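Local coordinates for polyphosphate kinase (Porphyromonas gingivalis, PDB 2O8R), which probably catalyses the reversible, magnesium-dependent transfer of the terminal phosphate of ATP onto a growing polyphosphate chain, at residues Val35-Ile39 and Ile106-Leu110; Leu42-Ser46 and Tyr98-Phe102; Ser207-Asp211 and Tyr300-Gln304; Glu318-Pro322 and Asp592-Glu596. The protein carries 3 engineered substitutions. All blocks are in the same frame, centred on the assembly; numbering follows the deposited sequence.

Contact 1 (Val35-Ile39 and Ile106-Leu110); sequences VYDRI and ILPTL
Two helices of the N-terminal domain pack antiparallel: V35-I39 is the first turn of helix 35-63, I106-L110 lies near the end of helix 83-112, and their segment axes cross at -153° with a closest approach of 10.6 Å. V35 and I106 set the register, CA to CA 7.0 Å. Both backbones are helical, with I39 N to V35 O at 2.9 Å and L110 N to I106 O at 2.8 Å; the second helix kinks at P108, whose N cannot donate to the turn before. I106 chi1 m sets CG2 3.6 Å from I39 CG1, and chi2 m sets CD1 4.0 Å from R38 CB. I39 (m,t) sends CD1 to 4.0 Å from L110 CD1. V35, with chi1 off-rotamer at -108°, places CG1 3.5 Å from T109 CG2. Y36 starts away from the second helix, yet chi1 m brings its OH, weakly hydrogen-bonded to P310 O, to 3.7 Å from L110 CD2. R38 lays NH2 3.6 Å from T109 CG2 while its NE bonds L33 O; T109 OG1 turns back to Q105 O. No hydrogen bond crosses, so the buried interface is held by van der Waals packing of largely apolar side chains, its polar ends being paired elsewhere.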
loop_
_atom_site.group_PDB
_atom_site.type_symbol
_atom_site.label_atom_id
_atom_site.label_comp_id
_atom_site.label_asym_id
_atom_site.label_seq_id
_atom_site.Cartn_x
_atom_site.Cartn_y
_atom_site.Cartn_z
ATOM N N VAL A 35 -18.414 16.579 -15.770
ATOM C CA VAL A 35 -19.029 16.028 -14.533
ATOM C C VAL A 35 -18.052 15.466 -13.532
ATOM O O VAL A 35 -18.165 15.753 -12.341
ATOM C CB VAL A 35 -20.050 14.877 -14.736
ATOM C CG1 VAL A 35 -21.442 15.352 -14.468
ATOM C CG2 VAL A 35 -19.877 14.136 -16.080
ATOM N N TYR A 36 -17.107 14.652 -14.006
ATOM C CA TYR A 36 -16.224 13.981 -13.082
ATOM C C TYR A 36 -15.339 14.952 -12.313
ATOM O O TYR A 36 -14.967 14.681 -11.176
ATOM C CB TYR A 36 -15.482 12.813 -13.744
ATOM C CG TYR A 36 -16.382 11.593 -13.809
ATOM C CD1 TYR A 36 -17.228 11.371 -14.899
ATOM C CD2 TYR A 36 -16.425 10.688 -12.752
ATOM C CE1 TYR A 36 -18.071 10.267 -14.935
ATOM C CE2 TYR A 36 -17.252 9.585 -12.784
ATOM C CZ TYR A 36 -18.076 9.385 -13.867
ATOM O OH TYR A 36 -18.895 8.293 -13.865
ATOM N N ASP A 37 -15.077 16.118 -12.906
ATOM C CA ASP A 37 -14.398 17.198 -12.190
ATOM C C ASP A 37 -15.201 17.622 -10.980
ATOM O O ASP A 37 -14.646 17.797 -9.900
ATOM C CB ASP A 37 -14.168 18.416 -13.087
ATOM C CG ASP A 37 -13.245 18.122 -14.246
ATOM O OD1 ASP A 37 -12.715 16.986 -14.352
ATOM O OD2 ASP A 37 -13.055 19.046 -15.056
ATOM N N ARG A 38 -16.508 17.775 -11.172
ATOM C CA ARG A 38 -17.395 18.197 -10.105
ATOM C C ARG A 38 -17.539 17.116 -9.041
ATOM O O ARG A 38 -17.460 17.402 -7.843
ATOM C CB ARG A 38 -18.753 18.577 -10.674
ATOM C CG ARG A 38 -18.668 19.684 -11.698
ATOM C CD ARG A 38 -20.041 20.060 -12.155
ATOM N NE ARG A 38 -20.328 19.592 -13.499
ATOM C CZ ARG A 38 -21.546 19.551 -14.028
ATOM N NH1 ARG A 38 -22.599 19.931 -13.318
ATOM N NH2 ARG A 38 -21.715 19.104 -15.260
ATOM N N ILE A 39 -17.730 15.878 -9.485
ATOM C CA ILE A 39 -17.821 14.723 -8.591
ATOM C C ILE A 39 -16.608 14.602 -7.655
ATOM O O ILE A 39 -16.769 14.363 -6.440
ATOM C CB ILE A 39 -18.000 13.417 -9.394
ATOM C CG1 ILE A 39 -19.374 13.414 -10.085
ATOM C CG2 ILE A 39 -17.798 12.188 -8.491
ATOM C CD1 ILE A 39 -19.848 12.051 -10.539
ATOM N N ILE A 106 -25.769 16.524 -10.469
ATOM C CA ILE A 106 -24.834 15.437 -10.751
ATOM C C ILE A 106 -25.510 14.192 -11.343
ATOM O O ILE A 106 -25.238 13.844 -12.500
ATOM C CB ILE A 106 -24.004 15.064 -9.529
ATOM C CG1 ILE A 106 -23.353 16.320 -8.946
ATOM C CG2 ILE A 106 -22.959 14.002 -9.894
ATOM C CD1 ILE A 106 -22.165 16.813 -9.709
ATOM N N LEU A 107 -26.396 13.553 -10.578
ATOM C CA LEU A 107 -27.108 12.352 -11.066
ATOM C C LEU A 107 -27.802 12.553 -12.417
ATOM O O LEU A 107 -27.644 11.718 -13.317
ATOM C CB LEU A 107 -28.081 11.771 -10.025
ATOM C CG LEU A 107 -27.384 11.234 -8.782
ATOM C CD1 LEU A 107 -28.333 10.538 -7.834
ATOM C CD2 LEU A 107 -26.290 10.317 -9.235
ATOM N N PRO A 108 -28.556 13.656 -12.570
ATOM C CA PRO A 108 -29.101 14.022 -13.881
ATOM C C PRO A 108 -28.058 14.208 -14.983
ATOM O O PRO A 108 -28.294 13.783 -16.109
ATOM C CB PRO A 108 -29.803 15.355 -13.602
ATOM C CG PRO A 108 -30.153 15.290 -12.202
ATOM C CD PRO A 108 -29.005 14.603 -11.539
ATOM N N THR A 109 -26.929 14.848 -14.679
ATOM C CA THR A 109 -25.895 15.063 -15.700
ATOM C C THR A 109 -25.228 13.748 -16.102
ATOM O O THR A 109 -24.948 13.520 -17.272
ATOM C CB THR A 109 -24.815 16.043 -15.229
ATOM O OG1 THR A 109 -25.423 17.132 -14.542
ATOM C CG2 THR A 109 -24.052 16.587 -16.395
ATOM N N LEU A 110 -24.987 12.878 -15.122
ATOM C CA LEU A 110 -24.473 11.533 -15.395
ATOM C C LEU A 110 -25.359 10.792 -16.395
ATOM O O LEU A 110 -24.866 10.147 -17.311
ATOM C CB LEU A 110 -24.322 10.736 -14.097
ATOM C CG LEU A 110 -23.119 11.091 -13.195
ATOM C CD1 LEU A 110 -23.302 10.493 -11.812
ATOM C CD2 LEU A 110 -21.764 10.663 -13.770
#

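Contact 2 (Leu42-Ser46 and Tyr98-Phe102); sequences LSIFS and YYRIF. With SO4 (sulfate ion), chain D.
This is a buried antiparallel helix-helix contact in the N-terminal domain, where one tyrosine fills the gap between L42-S46 of helix 35-63 and Y98-F102 of helix 83-112. The segment axes cross at -160° and approach no closer than 12.1 Å, a wide spacing that the Y98 ring spans. L42 and Y98 are in register, CA to CA 7.5 Å, and the turns are regular, with S46 N to L42 O at 3.1 Å and F102 N to Y98 O at 2.9 Å. Y98 is t (chi2 104°) and points at the other helix; its OH gives a weak hydrogen bond to L42 O (3.3 Å) and comes within 2.9 Å of S46 OG. L42, off-rotamer in chi1 (-127°), covers one ring face in a CH-pi contact, CD1 lying 3.8 Å from the Y98 centroid. Its CD2 is 4.1 Å from F102 CD1. F45 (t) meets the same tyrosine obliquely, CD2 to Y98 CD1 3.4 Å, with centroids 5.5 Å apart. Over the opposite Y98 face sits O1 of a sulfate, probably from the crystallisation liquor, hydrogen-bonded by S46 OG (m) at 2.7 Å. L25 of helix 13-29 packs on F45 and I101. The arrangement is that of a helical bundle, with a sulfate held at S46; the side chain of F45 lies about 6 Å from that of N48, a predicted ATP-binding residue.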
loop_
_atom_site.group_PDB
_atom_site.type_symbol
_atom_site.label_atom_id
_atom_site.label_comp_id
_atom_site.label_asym_id
_atom_site.label_seq_id
_atom_site.Cartn_x
_atom_site.Cartn_y
_atom_site.Cartn_z
ATOM N N LEU A 42 -16.961 17.177 -4.903
ATOM C CA LEU A 42 -17.922 16.738 -3.910
ATOM C C LEU A 42 -17.169 15.859 -2.908
ATOM O O LEU A 42 -17.210 16.092 -1.703
ATOM C CB LEU A 42 -19.049 15.962 -4.597
ATOM C CG LEU A 42 -20.529 16.294 -4.404
ATOM C CD1 LEU A 42 -20.778 17.788 -4.259
ATOM C CD2 LEU A 42 -21.398 15.681 -5.537
ATOM N N SER A 43 -16.451 14.869 -3.426
ATOM C CA SER A 43 -15.659 13.965 -2.597
ATOM C C SER A 43 -14.665 14.719 -1.695
ATOM O O SER A 43 -14.599 14.474 -0.487
ATOM C CB SER A 43 -14.943 12.945 -3.494
ATOM O OG SER A 43 -13.630 12.676 -3.041
ATOM N N ILE A 44 -13.920 15.648 -2.296
ATOM C CA ILE A 44 -12.955 16.486 -1.585
ATOM C C ILE A 44 -13.623 17.230 -0.439
ATOM O O ILE A 44 -13.131 17.190 0.693
ATOM C CB ILE A 44 -12.254 17.503 -2.516
ATOM C CG1 ILE A 44 -11.311 16.779 -3.483
ATOM C CG2 ILE A 44 -11.486 18.535 -1.696
ATOM C CD1 ILE A 44 -10.767 17.655 -4.619
ATOM N N PHE A 45 -14.753 17.875 -0.736
ATOM C CA PHE A 45 -15.528 18.598 0.272
ATOM C C PHE A 45 -15.850 17.708 1.465
ATOM O O PHE A 45 -15.742 18.132 2.620
ATOM C CB PHE A 45 -16.822 19.138 -0.333
ATOM C CG PHE A 45 -17.777 19.698 0.678
ATOM C CD1 PHE A 45 -17.750 21.041 0.999
ATOM C CD2 PHE A 45 -18.718 18.884 1.296
ATOM C CE1 PHE A 45 -18.632 21.565 1.925
ATOM C CE2 PHE A 45 -19.605 19.400 2.213
ATOM C CZ PHE A 45 -19.566 20.740 2.536
ATOM N N SER A 46 -16.248 16.476 1.166
ATOM C CA SER A 46 -16.604 15.518 2.187
ATOM C C SER A 46 -15.389 15.140 3.021
ATOM O O SER A 46 -15.482 15.114 4.253
ATOM C CB SER A 46 -17.219 14.270 1.561
ATOM O OG SER A 46 -18.411 14.579 0.868
ATOM N N TYR A 98 -25.157 20.522 -0.789
ATOM C CA TYR A 98 -24.511 19.313 -1.303
ATOM C C TYR A 98 -25.508 18.356 -1.963
ATOM O O TYR A 98 -25.307 17.916 -3.098
ATOM C CB TYR A 98 -23.787 18.605 -0.159
ATOM C CG TYR A 98 -22.795 17.525 -0.547
ATOM C CD1 TYR A 98 -21.425 17.766 -0.491
ATOM C CD2 TYR A 98 -23.221 16.251 -0.912
ATOM C CE1 TYR A 98 -20.509 16.776 -0.815
ATOM C CE2 TYR A 98 -22.309 15.253 -1.244
ATOM C CZ TYR A 98 -20.962 15.520 -1.190
ATOM O OH TYR A 98 -20.066 14.528 -1.521
ATOM N N TYR A 99 -26.590 18.049 -1.260
ATOM C CA TYR A 99 -27.574 17.116 -1.788
ATOM C C TYR A 99 -28.370 17.660 -2.976
ATOM O O TYR A 99 -28.717 16.908 -3.890
ATOM C CB TYR A 99 -28.471 16.599 -0.674
ATOM C CG TYR A 99 -27.810 15.504 0.142
ATOM C CD1 TYR A 99 -27.885 14.164 -0.248
ATOM C CD2 TYR A 99 -27.100 15.803 1.295
ATOM C CE1 TYR A 99 -27.278 13.158 0.496
ATOM C CE2 TYR A 99 -26.493 14.803 2.046
ATOM C CZ TYR A 99 -26.584 13.491 1.640
ATOM O OH TYR A 99 -25.988 12.520 2.396
ATOM N N ARG A 100 -28.627 18.965 -2.968
ATOM C CA ARG A 100 -29.196 19.636 -4.125
ATOM C C ARG A 100 -28.299 19.451 -5.347
ATOM O O ARG A 100 -28.769 19.047 -6.400
ATOM C CB ARG A 100 -29.443 21.120 -3.842
ATOM C CG ARG A 100 -30.868 21.435 -3.423
ATOM C CD ARG A 100 -31.097 22.930 -3.296
ATOM N NE ARG A 100 -30.610 23.446 -2.021
ATOM C CZ ARG A 100 -29.699 24.405 -1.886
ATOM N NH1 ARG A 100 -29.171 24.991 -2.954
ATOM N NH2 ARG A 100 -29.326 24.785 -0.670
ATOM N N ILE A 101 -27.005 19.708 -5.196
ATOM C CA ILE A 101 -26.064 19.495 -6.294
ATOM C C ILE A 101 -26.079 18.037 -6.734
ATOM O O ILE A 101 -26.149 17.746 -7.924
ATOM C CB ILE A 101 -24.642 19.937 -5.914
ATOM C CG1 ILE A 101 -24.645 21.426 -5.605
ATOM C CG2 ILE A 101 -23.682 19.720 -7.060
ATOM C CD1 ILE A 101 -23.430 21.909 -4.903
ATOM N N PHE A 102 -26.064 17.128 -5.764
ATOM C CA PHE A 102 -25.969 15.700 -6.056
ATOM C C PHE A 102 -27.191 15.149 -6.785
ATOM O O PHE A 102 -27.069 14.496 -7.823
ATOM C CB PHE A 102 -25.715 14.907 -4.776
ATOM C CG PHE A 102 -25.525 13.437 -5.005
ATOM C CD1 PHE A 102 -24.405 12.965 -5.681
ATOM C CD2 PHE A 102 -26.458 12.522 -4.540
ATOM C CE1 PHE A 102 -24.221 11.614 -5.894
ATOM C CE2 PHE A 102 -26.277 11.168 -4.752
ATOM C CZ PHE A 102 -25.159 10.713 -5.435
HETATM S S SO4 D . -21.595 14.527 3.091
HETATM O O1 SO4 D . -20.753 15.058 2.025
HETATM O O2 SO4 D . -22.998 14.626 2.697
HETATM O O3 SO4 D . -21.258 13.120 3.351
HETATM O O4 SO4 D . -21.394 15.342 4.287
#

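Contact 3 (Ser207-Asp211 and Tyr300-Gln304); sequences SFLED and YVNLQ
F208 lays its ring flat on that of Y300, centroids 3.8 Å apart and planes at 14°, a face-to-face stack whose closest atoms are F208 CD2 and Y300 CE1 at 3.4 Å. Both residues are m in chi1, with chi2 of -99° and -83°, and both point toward the other segment; their CA atoms lie 8.8 Å apart. F208 ends strand 204-208 with extended angles (-66/138) and is the N-cap of helix 209-214, its O weakly bonded to D211 N at 3.2 Å. Y300 is extended (-124/131) in a loop that passes through N302 in left-handed helical angles (59/45) and enters a 3-10 turn at L303. L303 (m,t) reaches the edge of the F208 ring, L303 CD2 to F208 CE1 4.1 Å. At the rim of the Y300 ring, E210 (chi1 p) places its OE2 3.4 Å from Y300 CD1 while salt-bridged to R191, and D211 (m) brings OD2 to 2.6 Å from Y300 OH. F192 adds an edge-to-face ring to F208, and Y103 of helix 83-112 touches Y300. The stack belongs to a small aromatic core where the strand-to-helix junction of the middle domain meets the loop following strand 294-297, beside the N-terminal helices.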
loop_
_atom_site.group_PDB
_atom_site.type_symbol
_atom_site.label_atom_id
_atom_site.label_comp_id
_atom_site.label_asym_id
_atom_site.label_seq_id
_atom_site.Cartn_x
_atom_site.Cartn_y
_atom_site.Cartn_z
ATOM N N SER A 207 -24.600 0.803 -8.617
ATOM C CA SER A 207 -25.392 0.737 -7.406
ATOM C C SER A 207 -24.487 0.949 -6.227
ATOM O O SER A 207 -23.340 0.496 -6.249
ATOM C CB SER A 207 -26.019 -0.638 -7.277
ATOM O OG SER A 207 -27.047 -0.801 -8.220
ATOM N N PHE A 208 -25.005 1.636 -5.210
ATOM C CA PHE A 208 -24.360 1.688 -3.892
ATOM C C PHE A 208 -24.401 0.292 -3.289
ATOM O O PHE A 208 -25.413 -0.414 -3.381
ATOM C CB PHE A 208 -25.097 2.633 -2.936
ATOM C CG PHE A 208 -24.974 4.099 -3.289
ATOM C CD1 PHE A 208 -24.056 4.908 -2.634
ATOM C CD2 PHE A 208 -25.794 4.675 -4.244
ATOM C CE1 PHE A 208 -23.951 6.257 -2.937
ATOM C CE2 PHE A 208 -25.697 6.021 -4.545
ATOM C CZ PHE A 208 -24.773 6.813 -3.891
ATOM N N LEU A 209 -23.304 -0.103 -2.669
ATOM C CA LEU A 209 -23.261 -1.363 -1.955
ATOM C C LEU A 209 -24.390 -1.454 -0.929
ATOM O O LEU A 209 -25.087 -2.472 -0.868
ATOM C CB LEU A 209 -21.909 -1.525 -1.271
ATOM C CG LEU A 209 -21.489 -2.910 -0.793
ATOM C CD1 LEU A 209 -21.802 -3.955 -1.849
ATOM C CD2 LEU A 209 -19.992 -2.894 -0.449
ATOM N N GLU A 210 -24.594 -0.385 -0.152
ATOM C CA GLU A 210 -25.582 -0.418 0.940
ATOM C C GLU A 210 -27.009 -0.543 0.434
ATOM O O GLU A 210 -27.870 -1.062 1.138
ATOM C CB GLU A 210 -25.446 0.772 1.904
ATOM C CG GLU A 210 -25.833 2.141 1.333
ATOM C CD GLU A 210 -24.658 2.884 0.696
ATOM O OE1 GLU A 210 -23.737 2.225 0.160
ATOM O OE2 GLU A 210 -24.665 4.136 0.726
ATOM N N ASP A 211 -27.252 -0.076 -0.789
ATOM C CA ASP A 211 -28.551 -0.251 -1.420
ATOM C C ASP A 211 -28.831 -1.740 -1.677
ATOM O O ASP A 211 -29.892 -2.248 -1.330
ATOM C CB ASP A 211 -28.640 0.576 -2.704
ATOM C CG ASP A 211 -29.002 2.036 -2.444
ATOM O OD1 ASP A 211 -29.391 2.380 -1.311
ATOM O OD2 ASP A 211 -28.908 2.844 -3.386
ATOM N N TYR A 300 -27.675 9.052 1.533
ATOM C CA TYR A 300 -26.376 8.376 1.398
ATOM C C TYR A 300 -25.297 9.135 2.155
ATOM O O TYR A 300 -25.181 10.351 2.010
ATOM C CB TYR A 300 -25.972 8.226 -0.071
ATOM C CG TYR A 300 -26.970 7.445 -0.873
ATOM C CD1 TYR A 300 -26.948 6.055 -0.877
ATOM C CD2 TYR A 300 -27.956 8.096 -1.612
ATOM C CE1 TYR A 300 -27.884 5.325 -1.611
ATOM C CE2 TYR A 300 -28.891 7.382 -2.342
ATOM C CZ TYR A 300 -28.847 5.997 -2.342
ATOM O OH TYR A 300 -29.772 5.291 -3.071
ATOM N N VAL A 301 -24.521 8.415 2.965
ATOM C CA VAL A 301 -23.462 9.030 3.759
ATOM C C VAL A 301 -22.064 8.570 3.338
ATOM O O VAL A 301 -21.907 7.641 2.539
ATOM C CB VAL A 301 -23.649 8.785 5.280
ATOM C CG1 VAL A 301 -25.003 9.310 5.750
ATOM C CG2 VAL A 301 -23.487 7.318 5.630
ATOM N N ASN A 302 -21.056 9.230 3.891
ATOM C CA ASN A 302 -19.660 8.951 3.573
ATOM C C ASN A 302 -19.373 9.142 2.095
ATOM O O ASN A 302 -18.706 8.323 1.464
ATOM C CB ASN A 302 -19.278 7.545 4.004
ATOM C CG ASN A 302 -17.894 7.479 4.560
ATOM O OD1 ASN A 302 -17.668 7.814 5.726
ATOM N ND2 ASN A 302 -16.947 7.033 3.741
ATOM N N LEU A 303 -19.874 10.245 1.552
ATOM C CA LEU A 303 -19.839 10.451 0.121
ATOM C C LEU A 303 -18.479 10.867 -0.430
ATOM O O LEU A 303 -18.377 11.236 -1.593
ATOM C CB LEU A 303 -20.916 11.433 -0.298
ATOM C CG LEU A 303 -22.307 10.820 -0.305
ATOM C CD1 LEU A 303 -23.315 11.914 -0.586
ATOM C CD2 LEU A 303 -22.391 9.738 -1.357
ATOM N N GLN A 304 -17.434 10.793 0.389
ATOM C CA GLN A 304 -16.089 11.031 -0.105
ATOM C C GLN A 304 -15.696 9.869 -0.995
ATOM O O GLN A 304 -14.742 9.970 -1.772
ATOM C CB GLN A 304 -15.084 11.195 1.030
ATOM C CG GLN A 304 -15.216 10.183 2.168
ATOM C CD GLN A 304 -16.049 10.744 3.297
ATOM O OE1 GLN A 304 -17.219 11.060 3.114
ATOM N NE2 GLN A 304 -15.442 10.904 4.463
#

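Contact 4 (Glu318-Pro322 and Asp592-Glu596); sequences ETLTP and DMYLE
D592 opens the segment without touching E318-P322, its carboxylate salt-bridged to K655 and R677. M593, a selenomethionine, comes next in helical angles (-59/-41) and projects toward the other segment with chi1 and chi2 both t (-164° and -178°), so that the extended chain delivers SE to 3.3 Å from T319 OG1 and 3.9 Å from T321 CG2. T319 and M593 are also the closest backbone positions, CA to CA 9.0 Å, so side chains bridge the gap. Y594 follows, extended (-85/144) with chi1 m; its CB starts sideways, but the ring carries OH to 3.9 Å from both T321 CB and P322 CD. L595 and E596 then lead away as a strand. Facing M593 and Y594, E318-P322 is an extended loop without regular structure. T319 and T321, both chi1 p, point toward M593 and Y594, while L320 between them points away. T319 OG1 is hydrogen-bonded to D37, and no hydrogen bond joins the two segments. The contact is thus a light van der Waals touch, 180 Å² in all, near the surface, between the linking loop and the second C-terminal domain. Helix 35-63 flanks it through D37, which touches E318 and M593; helix 678-691 borders it through Q679 and Y683, and strand 595-596 runs on parallel to strand 474-481.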
loop_
_atom_site.group_PDB
_atom_site.type_symbol
_atom_site.label_atom_id
_atom_site.label_comp_id
_atom_site.label_asym_id
_atom_site.label_seq_id
_atom_site.Cartn_x
_atom_site.Cartn_y
_atom_site.Cartn_z
ATOM N N GLU A 318 -14.098 14.484 -18.287
ATOM C CA GLU A 318 -13.086 14.946 -17.316
ATOM C C GLU A 318 -11.981 15.775 -17.987
ATOM O O GLU A 318 -11.454 15.375 -19.019
ATOM C CB GLU A 318 -12.462 13.752 -16.599
ATOM C CG GLU A 318 -11.731 12.778 -17.525
ATOM C CD GLU A 318 -11.206 11.550 -16.814
ATOM O OE1 GLU A 318 -11.793 11.151 -15.776
ATOM O OE2 GLU A 318 -10.209 10.976 -17.309
ATOM N N THR A 319 -11.621 16.918 -17.408
ATOM C CA THR A 319 -10.619 17.783 -18.038
ATOM C C THR A 319 -9.310 17.052 -18.169
ATOM O O THR A 319 -8.795 16.505 -17.198
ATOM C CB THR A 319 -10.361 19.090 -17.270
ATOM O OG1 THR A 319 -10.317 18.795 -15.877
ATOM C CG2 THR A 319 -11.491 20.101 -17.543
ATOM N N LEU A 320 -8.792 17.028 -19.390
ATOM C CA LEU A 320 -7.504 16.414 -19.654
ATOM C C LEU A 320 -6.395 17.371 -19.260
ATOM O O LEU A 320 -6.286 18.465 -19.812
ATOM C CB LEU A 320 -7.404 16.030 -21.129
ATOM C CG LEU A 320 -6.042 15.974 -21.818
ATOM C CD1 LEU A 320 -5.265 14.720 -21.442
ATOM C CD2 LEU A 320 -6.255 16.055 -23.307
ATOM N N THR A 321 -5.572 16.963 -18.301
ATOM C CA THR A 321 -4.437 17.782 -17.906
ATOM C C THR A 321 -3.298 17.648 -18.925
ATOM O O THR A 321 -2.962 16.544 -19.340
ATOM C CB THR A 321 -3.952 17.426 -16.506
ATOM O OG1 THR A 321 -3.290 16.163 -16.551
ATOM C CG2 THR A 321 -5.138 17.378 -15.522
ATOM N N PRO A 322 -2.704 18.781 -19.335
ATOM C CA PRO A 322 -1.726 18.785 -20.413
ATOM C C PRO A 322 -0.402 18.126 -20.053
ATOM O O PRO A 322 -0.123 17.854 -18.883
ATOM C CB PRO A 322 -1.492 20.276 -20.682
ATOM C CG PRO A 322 -2.606 20.992 -19.996
ATOM C CD PRO A 322 -2.917 20.136 -18.808
ATOM N N ASP A 592 -9.245 25.873 -8.027
ATOM C CA ASP A 592 -9.419 25.270 -9.335
ATOM C C ASP A 592 -8.966 23.806 -9.174
ATOM O O ASP A 592 -8.800 23.326 -8.044
ATOM C CB ASP A 592 -8.548 26.018 -10.347
ATOM C CG ASP A 592 -9.047 25.912 -11.797
ATOM O OD1 ASP A 592 -9.969 25.126 -12.098
ATOM O OD2 ASP A 592 -8.490 26.630 -12.660
HETATM N N MSE A 593 -8.755 23.101 -10.285
HETATM C CA MSE A 593 -8.376 21.689 -10.240
HETATM C C MSE A 593 -7.071 21.382 -9.492
HETATM O O MSE A 593 -6.993 20.386 -8.765
HETATM C CB MSE A 593 -8.293 21.125 -11.647
HETATM C CG MSE A 593 -8.301 19.616 -11.665
HETATM SE SE MSE A 593 -8.136 18.869 -13.446
HETATM C CE MSE A 593 -9.201 17.257 -13.142
ATOM N N TYR A 594 -6.052 22.218 -9.685
ATOM C CA TYR A 594 -4.794 22.061 -8.972
ATOM C C TYR A 594 -4.907 22.752 -7.641
ATOM O O TYR A 594 -5.550 23.790 -7.532
ATOM C CB TYR A 594 -3.614 22.677 -9.733
ATOM C CG TYR A 594 -3.386 22.149 -11.127
ATOM C CD1 TYR A 594 -3.668 20.832 -11.458
ATOM C CD2 TYR A 594 -2.848 22.965 -12.104
ATOM C CE1 TYR A 594 -3.460 20.366 -12.718
ATOM C CE2 TYR A 594 -2.627 22.503 -13.363
ATOM C CZ TYR A 594 -2.938 21.208 -13.674
ATOM O OH TYR A 594 -2.714 20.756 -14.953
ATOM N N LEU A 595 -4.283 22.182 -6.622
ATOM C CA LEU A 595 -4.295 22.820 -5.323
ATOM C C LEU A 595 -3.239 23.922 -5.331
ATOM O O LEU A 595 -2.043 23.669 -5.533
ATOM C CB LEU A 595 -4.084 21.792 -4.214
ATOM C CG LEU A 595 -4.220 22.230 -2.757
ATOM C CD1 LEU A 595 -5.036 21.248 -1.924
ATOM C CD2 LEU A 595 -2.857 22.375 -2.176
ATOM N N GLU A 596 -3.711 25.153 -5.154
ATOM C CA GLU A 596 -2.869 26.342 -5.198
ATOM C C GLU A 596 -2.022 26.431 -3.942
ATOM O O GLU A 596 -2.416 27.015 -2.938
ATOM C CB GLU A 596 -3.736 27.580 -5.352
ATOM C CG GLU A 596 -4.364 27.729 -6.725
ATOM C CD GLU A 596 -3.351 28.058 -7.813
ATOM O OE1 GLU A 596 -2.329 28.710 -7.522
ATOM O OE2 GLU A 596 -3.576 27.664 -8.968
#

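Contacts 1 and 2 are successive levels of one helix pair, 35-63 with 83-112, centres 10 Å apart; helix 83-112 runs on between them (I106 N to I101 O 2.8 Å, a probable hydrogen bond). The middle-domain loop of contact 3 docks on contact 2, with Y99 OH 2.3 Å from Y300 O; the sulfate of contact 2 lies about 4 Å from the L303 side chain. Contact 4 joins contact 1 through D37 OD2 and T319 OG1 (2.9 Å), whereas contacts 3 and 4 lie 26 Å apart, centre to centre. Predicted ATP-binding residues lie near two contacts: F45 is about 6 Å from N48, and Y594 about 7 Å from Y474, between side chains.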